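Local structure of SusD-like protein BACOVA_02651 (Bacteroides ovatus, 5E75) at residues A[123-131]-A[492-500]; A[28-36]-A[248-259]. The protein binds polysaccharide at the cell surface and probably captures xyloglucan before its transport into the periplasm for degradation. All coordinates share one frame; numbering follows the deposited sequence.

Each contact in this SusD-family chain pairs a segment from the family region 1-192 with one from the region 229-513. Along the chain the segments alternate: 28-36, 123-131, 248-259, 492-500. The centres of the two contacts lie about 24 Å apart, yet the two sites meet directly where Y123 CE2 of interaction 1 packs 3.8 Å from W32 CZ3 of interaction 2. Helix 103-125 runs into interaction 1 and also receives the side chains of Y28 and W32, while helix 70-95 borders both. Y423 of helix 421-431 is a further shared neighbour, meeting the Y123 ring and bonding to Y35. Both contacts thus bring together segments more than 200 residues apart in sequence.

Interaction 1: A[123-131]-A[492-500]; sequences YMLRIWGPV and DIFLPYPES. With EDO (1,2-ethanediol), chain C.
The indole of W128 carries the CG2 methyl of I127 over one face and turns its edge to the P496 carbonyl, with NE1 donating to P496 O at 2.9 Å. That oxygen lies in the indole plane, whereas the donor stands well above the carbonyl plane. The Y497 ring runs nearly parallel to the indole (11°) but is slid aside, so the rings barely overlap; W128 CD1 and Y497 CD1 approach to 3.6 Å. Beyond it, Y497 OH donates to P130 O at 2.7 Å. F494 points its CE2 edge at the carbonyl of L125, CE2 to O 3.4 Å. Between these rings the backbones join: L495 N donates to I127 O at 2.9 Å, and water 2 bridges W128 O and L495 O.

At the far end, an ethanediol, probably from the crystallisation liquor, sets O2 over the centre of one Y123 face, while O1 accepts from R126 NH2 at 3.0 Å; R126 NE goes back to F122 O. R126 reaches the diol because its chain bends at chi3 (-67°). With an alanine in place of Y123, the diol is likely to lose the face it rests on, and the Y423 ring its aromatic neighbour.

The turn leaving helix 103-125 thus holds the extended piece between helices 490-493 and 499-504; helices 70-95 and 151-168 pack on the 123-131 side, and helix 421-431 touches both segments.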
loop_
_atom_site.group_PDB
_atom_site.type_symbol
_atom_site.label_atom_id
_atom_site.label_comp_id
_atom_site.label_asym_id
_atom_site.label_seq_id
_atom_site.Cartn_x
_atom_site.Cartn_y
_atom_site.Cartn_z
ATOM N N TYR A 123 -8.308 1.770 -4.600
ATOM C CA TYR A 123 -7.936 2.437 -3.358
ATOM C C TYR A 123 -9.117 3.244 -2.801
ATOM O O TYR A 123 -9.463 3.142 -1.613
ATOM C CB TYR A 123 -6.747 3.366 -3.566
ATOM C CG TYR A 123 -5.391 2.696 -3.733
ATOM C CD1 TYR A 123 -4.915 1.768 -2.818
ATOM C CD2 TYR A 123 -4.566 3.041 -4.802
ATOM C CE1 TYR A 123 -3.680 1.200 -2.972
ATOM C CE2 TYR A 123 -3.315 2.478 -4.963
ATOM C CZ TYR A 123 -2.870 1.557 -4.035
ATOM O OH TYR A 123 -1.620 0.965 -4.165
ATOM N N MET A 124 -9.745 4.061 -3.644
ATOM C CA MET A 124 -10.850 4.911 -3.178
ATOM C C MET A 124 -12.010 4.117 -2.592
ATOM O O MET A 124 -12.632 4.532 -1.604
ATOM C CB MET A 124 -11.368 5.797 -4.297
ATOM C CG MET A 124 -10.388 6.902 -4.656
ATOM S SD MET A 124 -11.135 8.299 -5.509
ATOM C CE MET A 124 -11.020 7.703 -7.151
ATOM N N LEU A 125 -12.288 2.959 -3.185
ATOM C CA LEU A 125 -13.365 2.082 -2.742
ATOM C C LEU A 125 -13.146 1.627 -1.293
ATOM O O LEU A 125 -14.111 1.379 -0.568
ATOM C CB LEU A 125 -13.428 0.883 -3.675
ATOM C CG LEU A 125 -14.473 -0.203 -3.398
ATOM C CD1 LEU A 125 -15.895 0.356 -3.411
ATOM C CD2 LEU A 125 -14.356 -1.300 -4.416
ATOM N N ARG A 126 -11.885 1.514 -0.887
ATOM C CA ARG A 126 -11.513 1.038 0.441
ATOM C C ARG A 126 -11.047 2.201 1.344
ATOM O O ARG A 126 -10.295 1.954 2.307
ATOM C CB ARG A 126 -10.408 -0.064 0.304
ATOM C CG ARG A 126 -10.785 -1.356 -0.611
ATOM C CD ARG A 126 -9.563 -2.295 -0.981
ATOM N NE ARG A 126 -8.612 -1.648 -1.865
ATOM C CZ ARG A 126 -7.380 -2.053 -2.073
ATOM N NH1 ARG A 126 -6.902 -3.121 -1.429
ATOM N NH2 ARG A 126 -6.579 -1.351 -2.857
ATOM N N ILE A 127 -11.435 3.445 1.003
ATOM C CA ILE A 127 -11.280 4.654 1.828
ATOM C C ILE A 127 -12.642 5.303 2.069
ATOM O O ILE A 127 -13.060 5.474 3.217
ATOM C CB ILE A 127 -10.340 5.718 1.166
ATOM C CG1 ILE A 127 -8.929 5.179 1.038
ATOM C CG2 ILE A 127 -10.342 7.047 1.972
ATOM C CD1 ILE A 127 -8.044 5.972 0.060
ATOM N N TRP A 128 -13.340 5.636 0.986
ATOM C CA TRP A 128 -14.646 6.297 1.038
ATOM C C TRP A 128 -15.826 5.369 0.731
ATOM O O TRP A 128 -16.935 5.617 1.212
ATOM C CB TRP A 128 -14.700 7.479 0.053
ATOM C CG TRP A 128 -13.801 8.604 0.459
ATOM C CD1 TRP A 128 -14.047 9.514 1.441
ATOM C CD2 TRP A 128 -12.508 8.920 -0.071
ATOM N NE1 TRP A 128 -12.982 10.379 1.567
ATOM C CE2 TRP A 128 -12.030 10.046 0.638
ATOM C CE3 TRP A 128 -11.707 8.366 -1.074
ATOM C CZ2 TRP A 128 -10.784 10.607 0.394
ATOM C CZ3 TRP A 128 -10.478 8.942 -1.331
ATOM C CH2 TRP A 128 -10.027 10.052 -0.599
ATOM N N GLY A 129 -15.597 4.312 -0.049
ATOM C CA GLY A 129 -16.680 3.446 -0.502
ATOM C C GLY A 129 -17.251 3.999 -1.798
ATOM O O GLY A 129 -16.560 3.987 -2.805
ATOM N N PRO A 130 -18.492 4.518 -1.785
ATOM C CA PRO A 130 -19.012 5.158 -2.993
ATOM C C PRO A 130 -18.123 6.311 -3.424
ATOM O O PRO A 130 -17.658 7.098 -2.591
ATOM C CB PRO A 130 -20.397 5.664 -2.552
ATOM C CG PRO A 130 -20.769 4.801 -1.383
ATOM C CD PRO A 130 -19.476 4.529 -0.685
ATOM N N VAL A 131 -17.886 6.416 -4.725
ATOM C CA VAL A 131 -17.161 7.557 -5.293
ATOM C C VAL A 131 -17.760 7.862 -6.666
ATOM O O VAL A 131 -18.610 7.104 -7.141
ATOM C CB VAL A 131 -15.626 7.302 -5.406
ATOM C CG1 VAL A 131 -14.976 7.272 -4.019
ATOM C CG2 VAL A 131 -15.336 6.029 -6.171
ATOM N N ASP A 492 -17.071 4.382 11.914
ATOM C CA ASP A 492 -15.739 4.978 11.934
ATOM C C ASP A 492 -14.827 4.537 10.797
ATOM O O ASP A 492 -13.824 5.196 10.517
ATOM C CB ASP A 492 -15.028 4.661 13.255
ATOM C CG ASP A 492 -15.702 5.304 14.451
ATOM O OD1 ASP A 492 -15.715 6.547 14.520
ATOM O OD2 ASP A 492 -16.206 4.567 15.337
ATOM N N ILE A 493 -15.163 3.439 10.146
ATOM C CA ILE A 493 -14.184 2.781 9.287
ATOM C C ILE A 493 -13.922 3.539 7.990
ATOM O O ILE A 493 -12.764 3.846 7.689
ATOM C CB ILE A 493 -14.567 1.316 9.008
ATOM C CG1 ILE A 493 -14.750 0.545 10.320
ATOM C CG2 ILE A 493 -13.513 0.628 8.137
ATOM C CD1 ILE A 493 -13.595 0.655 11.312
ATOM N N PHE A 494 -14.975 3.835 7.237
ATOM C CA PHE A 494 -14.838 4.619 6.020
ATOM C C PHE A 494 -14.703 6.089 6.385
ATOM O O PHE A 494 -15.368 6.587 7.298
ATOM C CB PHE A 494 -16.014 4.341 5.090
ATOM C CG PHE A 494 -15.960 2.974 4.455
ATOM C CD1 PHE A 494 -16.404 1.834 5.111
ATOM C CD2 PHE A 494 -15.417 2.834 3.195
ATOM C CE1 PHE A 494 -16.324 0.596 4.496
ATOM C CE2 PHE A 494 -15.346 1.629 2.579
ATOM C CZ PHE A 494 -15.788 0.491 3.232
ATOM N N LEU A 495 -13.806 6.778 5.690
ATOM C CA LEU A 495 -13.497 8.173 5.972
ATOM C C LEU A 495 -14.518 9.124 5.348
ATOM O O LEU A 495 -15.182 8.778 4.392
ATOM C CB LEU A 495 -12.088 8.479 5.466
ATOM C CG LEU A 495 -11.020 7.872 6.395
ATOM C CD1 LEU A 495 -9.663 7.641 5.732
ATOM C CD2 LEU A 495 -10.857 8.741 7.629
ATOM N N PRO A 496 -14.667 10.331 5.918
ATOM C CA PRO A 496 -15.611 11.303 5.368
ATOM C C PRO A 496 -15.096 11.893 4.063
ATOM O O PRO A 496 -13.887 11.915 3.819
ATOM C CB PRO A 496 -15.689 12.375 6.457
ATOM C CG PRO A 496 -14.422 12.272 7.191
ATOM C CD PRO A 496 -13.974 10.832 7.111
ATOM N N TYR A 497 -16.014 12.354 3.216
ATOM C CA TYR A 497 -15.627 13.077 2.003
ATOM C C TYR A 497 -14.972 14.386 2.430
ATOM O O TYR A 497 -15.339 14.954 3.457
ATOM C CB TYR A 497 -16.843 13.299 1.089
ATOM C CG TYR A 497 -17.423 11.988 0.615
ATOM C CD1 TYR A 497 -16.753 11.212 -0.318
ATOM C CD2 TYR A 497 -18.599 11.502 1.147
ATOM C CE1 TYR A 497 -17.262 9.990 -0.737
ATOM C CE2 TYR A 497 -19.111 10.283 0.748
ATOM C CZ TYR A 497 -18.432 9.528 -0.182
ATOM O OH TYR A 497 -18.955 8.312 -0.546
ATOM N N PRO A 498 -13.977 14.856 1.669
ATOM C CA PRO A 498 -13.261 16.057 2.111
ATOM C C PRO A 498 -14.179 17.272 2.096
ATOM O O PRO A 498 -14.905 17.464 1.128
ATOM C CB PRO A 498 -12.148 16.214 1.062
ATOM C CG PRO A 498 -12.058 14.885 0.355
ATOM C CD PRO A 498 -13.438 14.315 0.407
ATOM N N GLU A 499 -14.146 18.076 3.149
ATOM C CA GLU A 499 -15.109 19.161 3.318
ATOM C C GLU A 499 -15.116 20.131 2.146
ATOM O O GLU A 499 -16.186 20.523 1.691
ATOM C CB GLU A 499 -14.869 19.924 4.629
ATOM C CG GLU A 499 -15.829 21.105 4.810
ATOM C CD GLU A 499 -15.801 21.700 6.202
ATOM O OE1 GLU A 499 -15.939 20.941 7.183
ATOM O OE2 GLU A 499 -15.651 22.934 6.313
ATOM N N SER A 500 -13.941 20.488 1.635
ATOM C CA SER A 500 -13.872 21.446 0.537
ATOM C C SER A 500 -14.552 20.896 -0.718
ATOM O O SER A 500 -15.180 21.642 -1.472
ATOM C CB SER A 500 -12.418 21.822 0.245
ATOM O OG SER A 500 -11.641 20.678 -0.075
HETATM C C1 EDO C . -4.354 -2.549 -5.534
HETATM O O1 EDO C . -4.271 -2.820 -4.138
HETATM C C2 EDO C . -4.217 -1.056 -5.804
HETATM O O2 EDO C . -5.478 -0.393 -5.693
HETATM O O HOH W 1 -11.114 3.991 5.376
HETATM O O HOH W 2 -17.386 7.471 3.244
#

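Interaction 2: A[28-36]-A[248-259]; sequences YNRAWFDYN and MQWVPLGEWYEC
N29, whose amide reaches across to Q249, has its OD1 gripped twice: by R30 N at 2.7 Å, in the carbonyl plane and on a lone pair, and by water 3, which also donates to E258 OE2. In this SusD-family fold the contact sets the loop after strand 244-248, reversed by a type I beta turn at V251-G254, against the residues leading into helix 33-36. With OD1 so held, ND2 donates almost straight to Q249 O at 2.9 Å (165°). Beside the amide, Q249 N donates to Y28 O.

Deeper in, M248, extended beyond CG, makes a Met-aromatic contact with W32: SD sits obliquely, 4.6 Å from the centroid of the five-membered ring, and CE lies over one face. The W250 indole has M248 CB on one face and C259 O on the other, while N36 CG closes on its CZ2 at 3.4 Å; W250 NE1 and N36 OD1 both bond to T355 OG1.

The exposed R30 stacks its guanidinium on Y257 as a cation-pi pair, CZ 4.2 Å from the ring centroid. F33 receives the edge of W256 on its ring in an offset edge-to-face pair (84°), and Y257 CA over a face. Y257 O is buried here without a hydrogen-bond partner, met by the CA-H of R30, CA to O 3.4 Å.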
loop_
_atom_site.group_PDB
_atom_site.type_symbol
_atom_site.label_atom_id
_atom_site.label_comp_id
_atom_site.label_asym_id
_atom_site.label_seq_id
_atom_site.Cartn_x
_atom_site.Cartn_y
_atom_site.Cartn_z
ATOM N N TYR A 28 2.751 6.839 -14.183
ATOM C CA TYR A 28 3.480 6.104 -13.163
ATOM C C TYR A 28 4.104 7.003 -12.104
ATOM O O TYR A 28 4.705 6.495 -11.165
ATOM C CB TYR A 28 4.594 5.282 -13.807
ATOM C CG TYR A 28 4.125 4.148 -14.701
ATOM C CD1 TYR A 28 3.755 4.366 -16.034
ATOM C CD2 TYR A 28 4.099 2.851 -14.227
ATOM C CE1 TYR A 28 3.345 3.309 -16.843
ATOM C CE2 TYR A 28 3.687 1.799 -15.029
ATOM C CZ TYR A 28 3.320 2.027 -16.324
ATOM O OH TYR A 28 2.909 0.950 -17.078
ATOM N N ASN A 29 4.000 8.324 -12.243
ATOM C CA ASN A 29 4.605 9.218 -11.249
ATOM C C ASN A 29 3.783 10.479 -11.017
ATOM O O ASN A 29 3.088 10.581 -10.016
ATOM C CB ASN A 29 6.098 9.512 -11.547
ATOM C CG ASN A 29 6.404 9.771 -13.019
ATOM O OD1 ASN A 29 5.794 10.629 -13.668
ATOM N ND2 ASN A 29 7.409 9.067 -13.531
ATOM N N ARG A 30 3.826 11.419 -11.957
ATOM C CA ARG A 30 3.093 12.663 -11.820
ATOM C C ARG A 30 1.627 12.453 -11.418
ATOM O O ARG A 30 1.092 13.172 -10.575
ATOM C CB ARG A 30 3.184 13.440 -13.141
ATOM C CG ARG A 30 2.492 14.771 -13.136
ATOM C CD ARG A 30 2.767 15.514 -14.439
ATOM N NE ARG A 30 2.169 16.843 -14.415
ATOM C CZ ARG A 30 2.491 17.830 -15.245
ATOM N NH1 ARG A 30 3.416 17.649 -16.181
ATOM N NH2 ARG A 30 1.883 19.004 -15.133
ATOM N N ALA A 31 0.973 11.471 -12.027
ATOM C CA ALA A 31 -0.423 11.200 -11.726
ATOM C C ALA A 31 -0.683 10.907 -10.247
ATOM O O ALA A 31 -1.709 11.319 -9.712
ATOM C CB ALA A 31 -0.907 10.053 -12.564
ATOM N N TRP A 32 0.274 10.233 -9.608
ATOM C CA TRP A 32 0.148 9.759 -8.224
ATOM C C TRP A 32 0.716 10.736 -7.198
ATOM O O TRP A 32 0.570 10.530 -5.990
ATOM C CB TRP A 32 0.882 8.421 -8.086
ATOM C CG TRP A 32 0.230 7.295 -8.824
ATOM C CD1 TRP A 32 0.569 6.834 -10.063
ATOM C CD2 TRP A 32 -0.876 6.494 -8.383
ATOM N NE1 TRP A 32 -0.280 5.813 -10.438
ATOM C CE2 TRP A 32 -1.165 5.575 -9.418
ATOM C CE3 TRP A 32 -1.661 6.481 -7.229
ATOM C CZ2 TRP A 32 -2.212 4.646 -9.321
ATOM C CZ3 TRP A 32 -2.686 5.559 -7.135
ATOM C CH2 TRP A 32 -2.945 4.649 -8.167
ATOM N N PHE A 33 1.343 11.804 -7.665
ATOM C CA PHE A 33 2.128 12.669 -6.795
ATOM C C PHE A 33 1.324 13.246 -5.614
ATOM O O PHE A 33 1.826 13.256 -4.484
ATOM C CB PHE A 33 2.782 13.796 -7.614
ATOM C CG PHE A 33 3.660 14.696 -6.794
ATOM C CD1 PHE A 33 4.985 14.363 -6.537
ATOM C CD2 PHE A 33 3.155 15.868 -6.277
ATOM C CE1 PHE A 33 5.781 15.187 -5.765
ATOM C CE2 PHE A 33 3.956 16.695 -5.499
ATOM C CZ PHE A 33 5.264 16.349 -5.253
ATOM N N ASP A 34 0.101 13.716 -5.834
ATOM C CA ASP A 34 -0.646 14.372 -4.758
ATOM C C ASP A 34 -0.955 13.385 -3.642
ATOM O O ASP A 34 -1.134 13.785 -2.502
ATOM C CB ASP A 34 -1.966 15.011 -5.226
ATOM C CG ASP A 34 -1.770 16.305 -5.976
ATOM O OD1 ASP A 34 -0.616 16.761 -6.098
ATOM O OD2 ASP A 34 -2.797 16.866 -6.429
ATOM N N TYR A 35 -1.060 12.102 -3.979
ATOM C CA TYR A 35 -1.282 11.057 -2.974
ATOM C C TYR A 35 0.024 10.671 -2.290
ATOM O O TYR A 35 0.100 10.679 -1.060
ATOM C CB TYR A 35 -1.920 9.842 -3.650
ATOM C CG TYR A 35 -2.032 8.574 -2.820
ATOM C CD1 TYR A 35 -2.726 8.559 -1.616
ATOM C CD2 TYR A 35 -1.480 7.378 -3.269
ATOM C CE1 TYR A 35 -2.855 7.387 -0.882
ATOM C CE2 TYR A 35 -1.598 6.210 -2.527
ATOM C CZ TYR A 35 -2.292 6.227 -1.343
ATOM O OH TYR A 35 -2.436 5.072 -0.584
ATOM N N ASN A 36 1.046 10.364 -3.079
ATOM C CA ASN A 36 2.326 9.948 -2.525
ATOM C C ASN A 36 2.995 11.013 -1.681
ATOM O O ASN A 36 3.750 10.685 -0.771
ATOM C CB ASN A 36 3.286 9.493 -3.636
ATOM C CG ASN A 36 4.469 8.739 -3.097
ATOM O OD1 ASN A 36 4.345 7.547 -2.763
ATOM N ND2 ASN A 36 5.616 9.407 -2.972
ATOM N N MET A 248 4.990 2.896 -8.531
ATOM C CA MET A 248 5.195 4.278 -8.928
ATOM C C MET A 248 6.682 4.495 -9.180
ATOM O O MET A 248 7.540 4.121 -8.383
ATOM C CB MET A 248 4.699 5.238 -7.844
ATOM C CG MET A 248 3.269 4.974 -7.424
ATOM S SD MET A 248 2.747 5.951 -6.002
ATOM C CE MET A 248 1.356 4.968 -5.402
ATOM N N GLN A 249 6.958 5.111 -10.321
ATOM C CA GLN A 249 8.292 5.188 -10.899
ATOM C C GLN A 249 8.870 6.592 -10.716
ATOM O O GLN A 249 8.767 7.450 -11.594
ATOM C CB GLN A 249 8.225 4.848 -12.386
ATOM C CG GLN A 249 7.680 3.464 -12.661
ATOM C CD GLN A 249 8.622 2.372 -12.199
ATOM O OE1 GLN A 249 9.839 2.461 -12.362
ATOM N NE2 GLN A 249 8.057 1.322 -11.628
ATOM N N TRP A 250 9.489 6.823 -9.572
ATOM C CA TRP A 250 9.954 8.164 -9.247
ATOM C C TRP A 250 11.258 8.521 -9.967
ATOM O O TRP A 250 12.052 7.648 -10.319
ATOM C CB TRP A 250 10.054 8.332 -7.726
ATOM C CG TRP A 250 8.744 8.057 -7.060
ATOM C CD1 TRP A 250 8.469 7.062 -6.171
ATOM C CD2 TRP A 250 7.516 8.773 -7.244
ATOM N NE1 TRP A 250 7.161 7.111 -5.787
ATOM C CE2 TRP A 250 6.542 8.144 -6.433
ATOM C CE3 TRP A 250 7.141 9.878 -8.017
ATOM C CZ2 TRP A 250 5.226 8.582 -6.378
ATOM C CZ3 TRP A 250 5.836 10.313 -7.958
ATOM C CH2 TRP A 250 4.892 9.670 -7.144
ATOM N N VAL A 251 11.435 9.822 -10.201
ATOM C CA VAL A 251 12.561 10.357 -10.969
ATOM C C VAL A 251 13.287 11.378 -10.094
ATOM O O VAL A 251 13.031 12.578 -10.190
ATOM C CB VAL A 251 12.094 11.065 -12.270
ATOM C CG1 VAL A 251 13.302 11.493 -13.101
ATOM C CG2 VAL A 251 11.167 10.164 -13.098
ATOM N N PRO A 252 14.197 10.911 -9.233
ATOM C CA PRO A 252 14.844 11.798 -8.253
ATOM C C PRO A 252 15.598 12.989 -8.861
ATOM O O PRO A 252 15.659 14.048 -8.229
ATOM C CB PRO A 252 15.813 10.868 -7.515
ATOM C CG PRO A 252 16.008 9.716 -8.421
ATOM C CD PRO A 252 14.745 9.545 -9.184
ATOM N N LEU A 253 16.139 12.825 -10.066
ATOM C CA LEU A 253 16.833 13.924 -10.735
ATOM C C LEU A 253 15.931 14.646 -11.745
ATOM O O LEU A 253 16.427 15.384 -12.597
ATOM C CB LEU A 253 18.103 13.407 -11.420
ATOM C CG LEU A 253 19.066 12.632 -10.509
ATOM C CD1 LEU A 253 20.293 12.167 -11.272
ATOM C CD2 LEU A 253 19.476 13.462 -9.299
ATOM N N GLY A 254 14.615 14.455 -11.629
ATOM C CA GLY A 254 13.646 15.079 -12.529
ATOM C C GLY A 254 12.881 16.227 -11.891
ATOM O O GLY A 254 13.365 16.852 -10.953
ATOM N N GLU A 255 11.680 16.506 -12.396
ATOM C CA GLU A 255 10.885 17.639 -11.912
ATOM C C GLU A 255 10.286 17.361 -10.540
ATOM O O GLU A 255 10.196 16.206 -10.123
ATOM C CB GLU A 255 9.761 17.971 -12.897
ATOM C CG GLU A 255 10.233 18.386 -14.281
ATOM C CD GLU A 255 11.118 19.618 -14.262
ATOM O OE1 GLU A 255 10.987 20.441 -13.333
ATOM O OE2 GLU A 255 11.950 19.758 -15.179
ATOM N N TRP A 256 9.865 18.416 -9.846
ATOM C CA TRP A 256 9.332 18.279 -8.496
ATOM C C TRP A 256 8.154 17.294 -8.424
ATOM O O TRP A 256 8.046 16.525 -7.479
ATOM C CB TRP A 256 8.905 19.639 -7.934
ATOM C CG TRP A 256 7.844 20.328 -8.737
ATOM C CD1 TRP A 256 8.032 21.162 -9.804
ATOM C CD2 TRP A 256 6.426 20.249 -8.536
ATOM N NE1 TRP A 256 6.820 21.602 -10.279
ATOM C CE2 TRP A 256 5.819 21.058 -9.518
ATOM C CE3 TRP A 256 5.611 19.572 -7.621
ATOM C CZ2 TRP A 256 4.435 21.207 -9.613
ATOM C CZ3 TRP A 256 4.237 19.722 -7.718
ATOM C CH2 TRP A 256 3.664 20.533 -8.707
ATOM N N TYR A 257 7.279 17.320 -9.422
ATOM C CA TYR A 257 6.093 16.452 -9.432
ATOM C C TYR A 257 6.419 15.012 -9.844
ATOM O O TYR A 257 5.519 14.175 -9.948
ATOM C CB TYR A 257 5.028 17.032 -10.372
ATOM C CG TYR A 257 5.539 17.331 -11.761
ATOM C CD1 TYR A 257 5.810 16.309 -12.664
ATOM C CD2 TYR A 257 5.744 18.641 -12.177
ATOM C CE1 TYR A 257 6.284 16.585 -13.937
ATOM C CE2 TYR A 257 6.209 18.922 -13.446
ATOM C CZ TYR A 257 6.476 17.890 -14.319
ATOM O OH TYR A 257 6.940 18.163 -15.583
ATOM N N GLU A 258 7.698 14.732 -10.077
ATOM C CA GLU A 258 8.183 13.409 -10.456
ATOM C C GLU A 258 9.004 12.760 -9.349
ATOM O O GLU A 258 9.567 11.699 -9.542
ATOM C CB GLU A 258 9.098 13.509 -11.678
ATOM C CG GLU A 258 8.427 13.923 -12.957
ATOM C CD GLU A 258 9.409 13.934 -14.114
ATOM O OE1 GLU A 258 10.497 14.534 -13.963
ATOM O OE2 GLU A 258 9.102 13.330 -15.162
ATOM N N CYS A 259 9.101 13.406 -8.198
ATOM C CA CYS A 259 9.927 12.889 -7.107
ATOM C C CYS A 259 9.121 12.264 -5.996
ATOM O O CYS A 259 7.966 12.630 -5.783
ATOM C CB CYS A 259 10.712 14.031 -6.452
ATOM S SG CYS A 259 11.979 14.795 -7.442
HETATM O O HOH W 3 6.608 12.543 -15.504
HETATM O O HOH W 4 5.962 12.224 -3.892
#